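Local coordinates for protein positive phenol-degradative gene regulator (Ralstonia sp. E2, PDB 5FRY) that senses phenols through this N-terminal sensory domain and, as an enhancer-binding transcription activator of the ATPase family, probably switches on phenol-degradation genes, at residues S133-V138 / W152-Y157. Sequence-based numbering, arbitrary orientation.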
ATOM      1  N   SER A 133      -2.204   1.854  15.627  1.00 39.24           N
ATOM      2  CA  SER A 133      -2.830   1.918  14.319  1.00 39.94           C
ATOM      3  C   SER A 133      -1.939   2.784  13.435  1.00 38.08           C
ATOM      4  O   SER A 133      -1.508   3.861  13.842  1.00 37.61           O
ATOM      5  CB  SER A 133      -4.251   2.473  14.401  1.00 44.60           C
ATOM      6  OG  SER A 133      -4.243   3.881  14.407  1.00 44.36           O
ATOM      7  N   PHE A 134      -1.626   2.297  12.241  1.00 31.27           N
ATOM      8  CA  PHE A 134      -0.709   3.043  11.388  1.00 32.37           C
ATOM      9  C   PHE A 134      -1.408   4.280  10.848  1.00 28.17           C
ATOM     10  O   PHE A 134      -0.804   5.325  10.641  1.00 32.83           O
ATOM     11  CB  PHE A 134      -0.222   2.186  10.225  1.00 32.50           C
ATOM     12  CG  PHE A 134      -1.065   2.324   8.998  1.00 33.53           C
ATOM     13  CD1 PHE A 134      -2.242   1.606   8.872  1.00 32.79           C
ATOM     14  CD2 PHE A 134      -0.716   3.214   7.996  1.00 31.51           C
ATOM     15  CE1 PHE A 134      -3.038   1.742   7.756  1.00 30.52           C
ATOM     16  CE2 PHE A 134      -1.517   3.364   6.870  1.00 34.89           C
ATOM     17  CZ  PHE A 134      -2.675   2.632   6.751  1.00 34.84           C
ATOM     18  N   GLU A 135      -2.708   4.162  10.616  1.00 33.13           N
ATOM     19  CA  GLU A 135      -3.420   5.177   9.864  1.00 28.23           C
ATOM     20  C   GLU A 135      -3.594   6.440  10.710  1.00 36.23           C
ATOM     21  O   GLU A 135      -3.461   7.577  10.205  1.00 33.39           O
ATOM     22  CB  GLU A 135      -4.768   4.628   9.396  1.00 29.82           C
ATOM     23  CG  GLU A 135      -5.412   5.476   8.341  1.00 29.00           C
ATOM     24  CD  GLU A 135      -6.639   4.803   7.786  1.00 26.94           C
ATOM     25  OE1 GLU A 135      -7.018   3.771   8.358  1.00 29.50           O
ATOM     26  OE2 GLU A 135      -7.216   5.330   6.811  1.00 30.59           O
ATOM     27  N   GLY A 136      -3.842   6.240  12.002  1.00 30.79           N
ATOM     28  CA  GLY A 136      -3.981   7.351  12.931  1.00 30.90           C
ATOM     29  C   GLY A 136      -2.632   8.036  13.119  1.00 36.90           C
ATOM     30  O   GLY A 136      -2.542   9.260  13.161  1.00 40.52           O
ATOM     31  N   ASP A 137      -1.583   7.227  13.217  1.00 38.80           N
ATOM     32  CA  ASP A 137      -0.199   7.705  13.227  1.00 38.00           C
ATOM     33  C   ASP A 137       0.129   8.592  12.030  1.00 44.13           C
ATOM     34  O   ASP A 137       0.720   9.654  12.195  1.00 44.11           O
ATOM     35  CB  ASP A 137       0.774   6.523  13.248  1.00 40.80           C
ATOM     36  CG  ASP A 137       1.031   5.996  14.639  1.00 44.94           C
ATOM     37  OD1 ASP A 137       0.176   6.203  15.525  1.00 55.50           O
ATOM     38  OD2 ASP A 137       2.087   5.364  14.851  1.00 45.67           O
ATOM     39  N   VAL A 138      -0.236   8.152  10.823  1.00 40.73           N
ATOM     40  CA  VAL A 138       0.126   8.885   9.611  1.00 44.15           C
ATOM     41  C   VAL A 138      -0.691  10.155   9.466  1.00 44.52           C
ATOM     42  O   VAL A 138      -0.158  11.201   9.080  1.00 45.16           O
ATOM     43  CB  VAL A 138      -0.052   8.042   8.328  1.00 41.83           C
ATOM     44  CG1 VAL A 138       0.455   8.836   7.124  1.00 45.28           C
ATOM     45  CG2 VAL A 138       0.696   6.727   8.442  1.00 43.09           C
ATOM     46  N   TRP A 152      -9.745   5.417   8.661  1.00 32.11           N
ATOM     47  CA  TRP A 152     -10.704   5.118   7.611  1.00 27.53           C
ATOM     48  C   TRP A 152     -10.557   3.762   6.899  1.00 31.69           C
ATOM     49  O   TRP A 152     -11.540   3.006   6.799  1.00 30.18           O
ATOM     50  CB  TRP A 152     -10.657   6.232   6.553  1.00 32.28           C
ATOM     51  CG  TRP A 152     -10.819   7.609   7.140  1.00 41.50           C
ATOM     52  CD1 TRP A 152     -11.479   7.941   8.294  1.00 38.71           C
ATOM     53  CD2 TRP A 152     -10.292   8.835   6.612  1.00 37.26           C
ATOM     54  NE1 TRP A 152     -11.408   9.299   8.505  1.00 41.51           N
ATOM     55  CE2 TRP A 152     -10.682   9.869   7.491  1.00 41.01           C
ATOM     56  CE3 TRP A 152      -9.533   9.159   5.482  1.00 40.88           C
ATOM     57  CZ2 TRP A 152     -10.334  11.204   7.269  1.00 36.91           C
ATOM     58  CZ3 TRP A 152      -9.190  10.487   5.267  1.00 40.55           C
ATOM     59  CH2 TRP A 152      -9.593  11.489   6.153  1.00 42.67           C
ATOM     60  N   MET A 153      -9.364   3.480   6.371  1.00 28.73           N
ATOM     61  CA  MET A 153      -9.069   2.200   5.726  1.00 27.11           C
ATOM     62  C   MET A 153      -9.107   1.070   6.724  1.00 26.68           C
ATOM     63  O   MET A 153      -9.475  -0.050   6.354  1.00 28.06           O
ATOM     64  CB  MET A 153      -7.696   2.222   5.043  1.00 26.13           C
ATOM     65  CG  MET A 153      -7.436   1.113   4.024  1.00 24.20           C
ATOM     66  SD  MET A 153      -5.701   1.211   3.464  1.00 37.75           S
ATOM     67  CE  MET A 153      -5.376   2.908   3.777  1.00 25.29           C
ATOM     68  N   GLN A 154      -8.700   1.331   7.971  1.00 25.48           N
ATOM     69  CA  GLN A 154      -8.751   0.288   8.984  1.00 27.55           C
ATOM     70  C   GLN A 154     -10.189  -0.089   9.263  1.00 26.87           C
ATOM     71  O   GLN A 154     -10.500  -1.266   9.421  1.00 30.41           O
ATOM     72  CB  GLN A 154      -8.079   0.725  10.270  1.00 29.03           C
ATOM     73  CG  GLN A 154      -6.556   0.727  10.128  1.00 24.51           C
ATOM     74  CD  GLN A 154      -5.866   1.341  11.303  1.00 32.61           C
ATOM     75  OE1 GLN A 154      -4.721   1.781  11.187  1.00 28.84           O
ATOM     76  NE2 GLN A 154      -6.538   1.353  12.460  1.00 36.23           N
ATOM     77  N   ILE A 155     -11.051   0.918   9.336  1.00 23.67           N
ATOM     78  CA  ILE A 155     -12.499   0.686   9.541  1.00 27.94           C
ATOM     79  C   ILE A 155     -13.160  -0.022   8.360  1.00 31.53           C
ATOM     80  O   ILE A 155     -13.910  -0.985   8.542  1.00 32.19           O
ATOM     81  CB  ILE A 155     -13.249   2.014   9.792  1.00 30.10           C
ATOM     82  CG1 ILE A 155     -12.995   2.499  11.217  1.00 34.52           C
ATOM     83  CG2 ILE A 155     -14.740   1.844   9.511  1.00 29.09           C
ATOM     84  CD1 ILE A 155     -13.553   1.571  12.274  1.00 32.21           C
ATOM     85  N   GLY A 156     -12.891   0.464   7.146  1.00 31.42           N
ATOM     86  CA  GLY A 156     -13.402  -0.166   5.943  1.00 28.00           C
ATOM     87  C   GLY A 156     -13.093  -1.652   5.932  1.00 29.56           C
ATOM     88  O   GLY A 156     -13.932  -2.497   5.561  1.00 27.90           O
ATOM     89  N   TYR A 157     -11.887  -1.964   6.370  1.00 26.66           N
ATOM     90  CA  TYR A 157     -11.394  -3.328   6.407  1.00 28.30           C
ATOM     91  C   TYR A 157     -12.232  -4.182   7.354  1.00 29.21           C
ATOM     92  O   TYR A 157     -12.678  -5.282   6.966  1.00 27.51           O
ATOM     93  CB  TYR A 157      -9.922  -3.345   6.796  1.00 26.43           C
ATOM     94  CG  TYR A 157      -9.343  -4.738   6.885  1.00 25.24           C
ATOM     95  CD1 TYR A 157      -9.687  -5.591   7.947  1.00 28.15           C
ATOM     96  CD2 TYR A 157      -8.492  -5.223   5.893  1.00 27.22           C
ATOM     97  CE1 TYR A 157      -9.185  -6.868   8.029  1.00 26.39           C
ATOM     98  CE2 TYR A 157      -7.971  -6.502   5.973  1.00 21.92           C
ATOM     99  CZ  TYR A 157      -8.315  -7.313   7.052  1.00 31.02           C
ATOM    100  OH  TYR A 157      -7.801  -8.587   7.168  1.00 28.69           O
TER
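Glu-135 reaches across from the first turn of helix 134-143 and sets its carboxylate against the start of helix 152-166, while Gln-154 returns an amide oxygen to the start of the first helix. The carboxylate takes two backbone N-H groups, both on syn lone pairs. Glu-135 OE2 accepts from Met-153 N at 2.9 Å, nearly straight at 170°. Glu-135 OE1 accepts from Gln-154 N at 3.0 Å. CG of Glu-135 stands anti to its own backbone N (chi1 -166°), and the chain runs extended from there, carrying the flat group over the helix end. Glu-135 OE2 also forms a salt bridge with Arg-51, which makes a cation-pi contact with Trp-152.

In the reverse direction, Gln-154 OE1 accepts from Glu-135 N at 3.2 Å, the donor tilted 29° out of the carbonyl plane. At the same N-terminus, Ser-133 is the N-cap, its OG taking a weak bond from Gly-136 N. Ser-133 CB makes a van der Waals contact with the Gln-154 amide, 3.2 Å from Gln-154 NE2.

Apolar contact fills in beside these bonds. Met-153 CE meets Phe-134 CZ at the ring edge, 4.0 Å away, the two side chains crossing at about a right angle.

The segment axes run nearly antiparallel inside the V4R region, with zinc ligand Cys-151 beside Ser-133 and Tyr-157 lining the dimethylphenol pocket. Each helix start thus receives a side-chain acceptor from the other; the positive end of the helix 152-166 dipole and Arg-51 would both stabilise Glu-135 as a buried carboxylate, tying together helices that adjoin the metal and phenol sites.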